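Side-chain contacts in MSHA biogenesis protein MshE (Vibrio cholerae, PDB 5HTL), which binds the second messenger cyclic di-GMP through its MshEN domain and probably takes part in building the MSHA pilus: residues A114-A117 with L118-Q121; P133-Q136 with L137-F141. All blocks are in the same frame, centred on the assembly; numbering follows the deposited sequence.

Contact 1. Residues A114-A117 with L118-Q121; sequences AQEA and LLNQ
Leu119 lays its CG and CD1 over the carbonyl of Gln115 one turn back, with CD1 3.5 Å from Gln115 O. The branch gets there because CG stands beside the backbone N and anti to the carbonyl carbon (chi1 -82°). Leu119 CD1 also lies 4.3 Å from Gln115 CG and, at a similar range, 4.2 Å from Glu116 OE2, the two side chains crossing. Leucine and the aliphatic part of glutamine suit this flank, since Leu119 also packs on Phe127 and on Arg89 of the second subunit, while Gln115 touches Phe113 of that subunit.

On the exposed side, Glu116 and Asn120 are linked through water. Asn120 ND2 gives a hydrogen bond to the water oxygen at 2.6 Å, and the water in turn donates a weak one to Glu116 OE1. The bend of the acid at chi2 (85°) keeps its carboxylate level with its own CA as it stands out from the helix, and the amide carbon of Asn120 rests 3.5 Å from Glu116 O. Two polar residues four apart suit a surface where a water can complete the link.

Beneath the side chains the backbone is regular: Leu118 N bonds to Ala114 O at 2.9 Å, and the next two residues repeat the pattern. Gln121 N to Ala117 O is less straight, at 133°, where the helix runs out. The small Ala114 and Ala117 let Leu90 of helix 84-90 come close, and Leu118 fills the buried side against Ile104 and Phe129. One amphipathic helix thus turns its leucines and alanines to the sheet and helix 84-90, and Glu116 and Asn120 to solvent, as expected of the connecting helix in a beta-alpha-beta crossover, here between strands 101-106 and 126-131.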
loop_
_atom_site.group_PDB
_atom_site.type_symbol
_atom_site.label_atom_id
_atom_site.label_comp_id
_atom_site.label_asym_id
_atom_site.label_seq_id
_atom_site.Cartn_x
_atom_site.Cartn_y
_atom_site.Cartn_z
ATOM N N ALA A 114 -15.673 -0.738 3.658
ATOM C CA ALA A 114 -15.400 -2.083 3.137
ATOM C C ALA A 114 -14.134 -2.696 3.741
ATOM O O ALA A 114 -14.086 -3.887 4.011
ATOM C CB ALA A 114 -15.326 -2.075 1.604
ATOM N N GLN A 115 -13.105 -1.883 3.955
ATOM C CA GLN A 115 -11.858 -2.364 4.537
ATOM C C GLN A 115 -12.073 -2.930 5.928
ATOM O O GLN A 115 -11.516 -3.974 6.275
ATOM C CB GLN A 115 -10.867 -1.211 4.628
ATOM C CG GLN A 115 -9.455 -1.596 5.009
ATOM C CD GLN A 115 -8.480 -0.459 4.779
ATOM O OE1 GLN A 115 -8.224 0.345 5.676
ATOM N NE2 GLN A 115 -7.952 -0.370 3.567
ATOM N N GLU A 116 -12.872 -2.228 6.724
ATOM C CA GLU A 116 -13.183 -2.678 8.075
ATOM C C GLU A 116 -13.868 -4.035 8.021
ATOM O O GLU A 116 -13.566 -4.935 8.800
ATOM C CB GLU A 116 -14.076 -1.660 8.782
ATOM C CG GLU A 116 -14.253 -1.919 10.278
ATOM C CD GLU A 116 -13.129 -1.328 11.112
ATOM O OE1 GLU A 116 -13.315 -1.170 12.337
ATOM O OE2 GLU A 116 -12.061 -1.016 10.544
ATOM N N ALA A 117 -14.798 -4.173 7.084
ATOM C CA ALA A 117 -15.498 -5.425 6.867
ATOM C C ALA A 117 -14.546 -6.549 6.485
ATOM O O ALA A 117 -14.610 -7.653 7.029
ATOM C CB ALA A 117 -16.546 -5.243 5.796
ATOM N N LEU A 118 -13.661 -6.262 5.540
ATOM C CA LEU A 118 -12.684 -7.243 5.082
ATOM C C LEU A 118 -11.811 -7.724 6.243
ATOM O O LEU A 118 -11.555 -8.923 6.383
ATOM C CB LEU A 118 -11.808 -6.617 3.993
ATOM C CG LEU A 118 -11.063 -7.534 3.035
ATOM C CD1 LEU A 118 -12.021 -8.446 2.321
ATOM C CD2 LEU A 118 -10.325 -6.648 2.037
ATOM N N LEU A 119 -11.370 -6.785 7.077
ATOM C CA LEU A 119 -10.543 -7.086 8.243
ATOM C C LEU A 119 -11.220 -8.033 9.225
ATOM O O LEU A 119 -10.596 -8.951 9.754
ATOM C CB LEU A 119 -10.183 -5.795 8.976
ATOM C CG LEU A 119 -9.013 -4.973 8.440
ATOM C CD1 LEU A 119 -9.138 -3.517 8.868
ATOM C CD2 LEU A 119 -7.718 -5.574 8.957
ATOM N N ASN A 120 -12.497 -7.797 9.490
ATOM C CA ASN A 120 -13.203 -8.649 10.434
ATOM C C ASN A 120 -13.544 -10.005 9.826
ATOM O O ASN A 120 -13.733 -10.986 10.547
ATOM C CB ASN A 120 -14.448 -7.939 10.965
ATOM C CG ASN A 120 -14.112 -6.701 11.769
ATOM O OD1 ASN A 120 -12.962 -6.501 12.176
ATOM N ND2 ASN A 120 -15.107 -5.858 11.998
ATOM N N GLN A 121 -13.598 -10.061 8.498
ATOM C CA GLN A 121 -13.963 -11.271 7.768
ATOM C C GLN A 121 -12.770 -12.201 7.530
ATOM O O GLN A 121 -12.934 -13.415 7.421
ATOM C CB GLN A 121 -14.606 -10.898 6.430
ATOM C CG GLN A 121 -15.090 -12.078 5.597
ATOM C CD GLN A 121 -16.208 -12.870 6.261
ATOM O OE1 GLN A 121 -17.089 -12.303 6.908
ATOM N NE2 GLN A 121 -16.172 -14.188 6.104
HETATM O O HOH W 1 -14.733 -3.902 13.651
#

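Contact 2. Residues P133-Q136 with L137-F141; sequences PEKQ and LVDGF
Pro133 takes the N-cap position, and its carbonyl oxygen accepts the first helical bond, from Leu137 N at 3.1 Å, with the donor in the carbonyl plane. Proline is tolerated here because the N-cap residue needs no N-H for a helical bond, and its ring-fixed phi is compatible with the extended backbone that leads into the helix. Its oxygen also lies under Leu137 CD2, so the buried leucine reaches back over the start of the helix while packing on Leu69 and Leu93.

Glu134 follows, its carbonyl receiving Val138 N at 3.0 Å. Val138 CG2, anti to its own carbonyl carbon, leans over that oxygen at 3.5 Å. The carboxylate turns elsewhere, to a salt bridge with Arg91.

Lys135 is fully extended toward solvent. Its carbonyl takes the N-H of Asp139, whose carboxylate carbon stands 3.4 Å from Lys135 O because CG lies beside the backbone N (chi1 -73°). Lys135 NZ and Asp139 OD1 remain 5.8 Å apart, too far for a salt bridge, although their charges may attract through space.

Gln136 closes the series by accepting Gly140 N at 2.9 Å, a bond approached from 30° off the carbonyl plane. Its side chain leans back toward the start of the helix, where NE2 donates to Asp68 OD1 and OE1 accepts from Leu69 N, a task for which a group that both donates and accepts is well suited.

Main-chain bonds therefore hold this turn, while the polar ends of Glu134 and Gln136 tie the helix to other parts of the domain.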
loop_
_atom_site.group_PDB
_atom_site.type_symbol
_atom_site.label_atom_id
_atom_site.label_comp_id
_atom_site.label_asym_id
_atom_site.label_seq_id
_atom_site.Cartn_x
_atom_site.Cartn_y
_atom_site.Cartn_z
ATOM N N PRO A 133 -9.919 -2.623 -12.160
ATOM C CA PRO A 133 -11.241 -2.146 -12.585
ATOM C C PRO A 133 -12.370 -3.046 -12.095
ATOM O O PRO A 133 -12.228 -4.277 -12.027
ATOM C CB PRO A 133 -11.156 -2.198 -14.112
ATOM C CG PRO A 133 -9.692 -2.106 -14.406
ATOM C CD PRO A 133 -9.006 -2.829 -13.300
ATOM N N GLU A 134 -13.496 -2.430 -11.744
ATOM C CA GLU A 134 -14.627 -3.177 -11.213
ATOM C C GLU A 134 -15.104 -4.265 -12.166
ATOM O O GLU A 134 -15.427 -5.369 -11.729
ATOM C CB GLU A 134 -15.766 -2.225 -10.845
ATOM C CG GLU A 134 -16.858 -2.848 -10.010
ATOM C CD GLU A 134 -17.823 -1.802 -9.494
ATOM O OE1 GLU A 134 -17.442 -1.047 -8.574
ATOM O OE2 GLU A 134 -18.951 -1.725 -10.022
ATOM N N LYS A 135 -15.106 -3.972 -13.466
ATOM C CA LYS A 135 -15.538 -4.961 -14.457
ATOM C C LYS A 135 -14.657 -6.197 -14.376
ATOM O O LYS A 135 -15.147 -7.325 -14.425
ATOM C CB LYS A 135 -15.489 -4.379 -15.871
ATOM C CG LYS A 135 -16.071 -5.309 -16.939
ATOM C CD LYS A 135 -15.918 -4.733 -18.345
ATOM C CE LYS A 135 -16.678 -5.558 -19.384
ATOM N NZ LYS A 135 -16.488 -5.034 -20.772
ATOM N N GLN A 136 -13.353 -5.992 -14.214
ATOM C CA GLN A 136 -12.434 -7.119 -14.099
ATOM C C GLN A 136 -12.618 -7.931 -12.827
ATOM O O GLN A 136 -12.466 -9.155 -12.848
ATOM C CB GLN A 136 -10.995 -6.648 -14.207
ATOM C CG GLN A 136 -10.636 -6.167 -15.595
ATOM C CD GLN A 136 -9.156 -5.966 -15.738
ATOM O OE1 GLN A 136 -8.441 -5.894 -14.740
ATOM N NE2 GLN A 136 -8.679 -5.875 -16.975
ATOM N N LEU A 137 -12.935 -7.252 -11.725
ATOM C CA LEU A 137 -13.236 -7.916 -10.458
ATOM C C LEU A 137 -14.441 -8.838 -10.615
ATOM O O LEU A 137 -14.414 -9.996 -10.187
ATOM C CB LEU A 137 -13.543 -6.889 -9.363
ATOM C CG LEU A 137 -12.593 -6.636 -8.187
ATOM C CD1 LEU A 137 -11.705 -7.838 -7.854
ATOM C CD2 LEU A 137 -11.770 -5.376 -8.412
ATOM N N VAL A 138 -15.505 -8.319 -11.218
ATOM C CA VAL A 138 -16.725 -9.092 -11.388
ATOM C C VAL A 138 -16.492 -10.290 -12.312
ATOM O O VAL A 138 -16.945 -11.401 -12.018
ATOM C CB VAL A 138 -17.873 -8.203 -11.858
ATOM C CG1 VAL A 138 -19.104 -9.048 -12.207
ATOM C CG2 VAL A 138 -18.204 -7.185 -10.773
ATOM N N ASP A 139 -15.747 -10.084 -13.400
ATOM C CA ASP A 139 -15.364 -11.207 -14.253
ATOM C C ASP A 139 -14.572 -12.230 -13.441
ATOM O O ASP A 139 -14.735 -13.433 -13.618
ATOM C CB ASP A 139 -14.529 -10.743 -15.445
ATOM C CG ASP A 139 -15.343 -10.012 -16.489
ATOM O OD1 ASP A 139 -14.728 -9.287 -17.304
ATOM O OD2 ASP A 139 -16.583 -10.166 -16.507
ATOM N N GLY A 140 -13.712 -11.749 -12.547
ATOM C CA GLY A 140 -12.946 -12.620 -11.676
ATOM C C GLY A 140 -13.837 -13.459 -10.779
ATOM O O GLY A 140 -13.636 -14.668 -10.666
ATOM N N PHE A 141 -14.836 -12.840 -10.149
ATOM C CA PHE A 141 -15.795 -13.580 -9.321
ATOM C C PHE A 141 -16.457 -14.710 -10.104
ATOM O O PHE A 141 -16.645 -15.807 -9.578
ATOM C CB PHE A 141 -16.879 -12.644 -8.766
ATOM C CG PHE A 141 -16.346 -11.539 -7.889
ATOM C CD1 PHE A 141 -16.969 -10.297 -7.881
ATOM C CD2 PHE A 141 -15.238 -11.740 -7.075
ATOM C CE1 PHE A 141 -16.491 -9.258 -7.077
ATOM C CE2 PHE A 141 -14.749 -10.701 -6.270
ATOM C CZ PHE A 141 -15.382 -9.467 -6.274
#

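Overall arrangement
Contact 1 comes first along the chain, on helix 112-121, and contact 2 follows on helix 134-144, with strand 126-131 between them. Their centres lie 19 Å apart and their nearest atoms about 9 Å, so they do not touch. Both helices fall within the MshEN range and pack against parts of the same three-stranded sheet: contact 1 meets strands 101-106 and 126-131, contact 2 strand 92-98. Helix 84-90 also touches both. Contact 1 alone reaches the second subunit. The side chains of Ala114 and Glu134 lie about 10 and 8 Å from bound cyclic di-GMP, near it but not touching it.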